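Side-chain contact in short-chain-enoyl-CoA hydratase (Clostridium acetobutylicum, PDB 5Z7R), which catalyses the reversible hydration of crotonyl-CoA, and also accepts hexenoyl-CoA but not higher analogues: residues 220-223 with 224-228. Sequence-based numbering, arbitrary orientation.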
loop_
_atom_site.group_PDB
_atom_site.type_symbol
_atom_site.label_atom_id
_atom_site.label_comp_id
_atom_site.label_asym_id
_atom_site.label_seq_id
_atom_site.Cartn_x
_atom_site.Cartn_y
_atom_site.Cartn_z
ATOM N N CYS A 220 -3.864 2.538 4.451
ATOM C CA CYS A 220 -4.042 1.377 3.656
ATOM C C CYS A 220 -5.282 1.491 2.780
ATOM O O CYS A 220 -5.953 2.504 2.760
ATOM C CB CYS A 220 -4.131 0.181 4.571
ATOM S SG CYS A 220 -5.506 0.215 5.740
ATOM N N ASP A 221 -5.528 0.421 2.029
ATOM C CA ASP A 221 -6.650 0.346 1.135
ATOM C C ASP A 221 -7.959 0.427 1.886
ATOM O O ASP A 221 -8.045 -0.008 3.019
ATOM C CB ASP A 221 -6.584 -0.964 0.281
ATOM C CG ASP A 221 -6.902 -2.203 1.068
ATOM O OD1 ASP A 221 -8.060 -2.615 1.161
ATOM O OD2 ASP A 221 -5.986 -2.808 1.613
ATOM N N ILE A 222 -8.989 0.928 1.205
ATOM C CA ILE A 222 -10.291 1.155 1.797
ATOM C C ILE A 222 -10.883 -0.116 2.391
ATOM O O ILE A 222 -11.544 -0.035 3.419
ATOM C CB ILE A 222 -11.296 1.838 0.793
ATOM C CG1 ILE A 222 -12.601 2.246 1.498
ATOM C CG2 ILE A 222 -11.631 0.945 -0.420
ATOM C CD1 ILE A 222 -12.404 3.232 2.638
ATOM N N ASP A 223 -10.680 -1.296 1.795
ATOM C CA ASP A 223 -11.311 -2.494 2.412
ATOM C C ASP A 223 -10.679 -2.909 3.754
ATOM O O ASP A 223 -11.384 -3.184 4.737
ATOM C CB ASP A 223 -11.345 -3.654 1.462
ATOM C CG ASP A 223 -12.243 -3.377 0.295
ATOM O OD1 ASP A 223 -13.485 -3.376 0.512
ATOM O OD2 ASP A 223 -11.684 -3.107 -0.807
ATOM N N THR A 224 -9.363 -2.938 3.819
ATOM C CA THR A 224 -8.793 -3.299 5.083
ATOM C C THR A 224 -9.011 -2.132 6.054
ATOM O O THR A 224 -9.249 -2.370 7.228
ATOM C CB THR A 224 -7.323 -3.748 5.084
ATOM O OG1 THR A 224 -6.544 -2.773 5.780
ATOM C CG2 THR A 224 -6.753 -4.058 3.753
ATOM N N ALA A 225 -9.019 -0.896 5.554
ATOM C CA ALA A 225 -9.379 0.251 6.401
ATOM C C ALA A 225 -10.749 0.104 7.066
ATOM O O ALA A 225 -10.891 0.276 8.303
ATOM C CB ALA A 225 -9.329 1.538 5.604
ATOM N N LEU A 226 -11.753 -0.224 6.256
ATOM C CA LEU A 226 -13.107 -0.365 6.775
ATOM C C LEU A 226 -13.135 -1.448 7.803
ATOM O O LEU A 226 -13.857 -1.327 8.804
ATOM C CB LEU A 226 -14.143 -0.657 5.691
ATOM C CG LEU A 226 -14.325 0.532 4.733
ATOM C CD1 LEU A 226 -15.116 0.099 3.512
ATOM C CD2 LEU A 226 -14.926 1.783 5.398
ATOM N N ALA A 227 -12.354 -2.499 7.601
ATOM C CA ALA A 227 -12.429 -3.627 8.536
ATOM C C ALA A 227 -11.755 -3.229 9.840
ATOM O O ALA A 227 -12.191 -3.604 10.904
ATOM C CB ALA A 227 -11.801 -4.871 7.941
ATOM N N PHE A 228 -10.727 -2.401 9.751
ATOM C CA PHE A 228 -10.089 -1.886 10.939
ATOM C C PHE A 228 -11.133 -1.203 11.828
ATOM O O PHE A 228 -11.239 -1.498 13.011
ATOM C CB PHE A 228 -8.967 -0.904 10.583
ATOM C CG PHE A 228 -8.087 -0.522 11.761
ATOM C CD1 PHE A 228 -8.564 0.326 12.762
ATOM C CD2 PHE A 228 -6.783 -0.988 11.864
ATOM C CE1 PHE A 228 -7.758 0.690 13.836
ATOM C CE2 PHE A 228 -5.977 -0.628 12.952
ATOM C CZ PHE A 228 -6.468 0.201 13.934
#
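Asp221 and Thr224 illustrate how an acidic side chain caps the start of a helix. The backbone N of Thr224 donates to Asp221 OD1 at 3.0 Å. The bond is nearly straight, but the donor lies above the carboxylate plane, 47° out of it. In the aspartate, CG sits between its own backbone N and carbonyl carbon (chi1 73°), a torsion that brings OD1 back to the amide of Thr224.

Main-chain bonds take over from the cap at once. Asp221 O accepts from Ala225 N at 2.9 Å, Ile222 O from Leu226 N and Asp223 O from Ala227 N, the regular i to i+4 ladder. Lying just before helix 222-236 and holding the amide of Thr224 through its carboxylate, Asp221 is the N-cap, and it serves the first turn with its side chain and its carbonyl alike. This helix follows helix 204-217 in the C-terminal helical region of the crotonase fold, and Phe228, one turn on from Thr224, packs against Gln212, Ala213 and Arg216 of that preceding helix.

Two apolar contacts pack around the turn. Ile222 and Leu226 lie one turn apart, and CG1 of Ile222 meets CD1 of Leu226 at 3.9 Å, the two side chains slanting across each other. Near the cap, Cys220 SG rests 4.0 Å from Ala225 CB.

Asp223 OD2 forms a salt bridge with Arg91 NH2 of a second subunit, while Gln219 of that subunit accepts from Ile222 N through OE1, and Cys220 of a third subunit packs on Cys220.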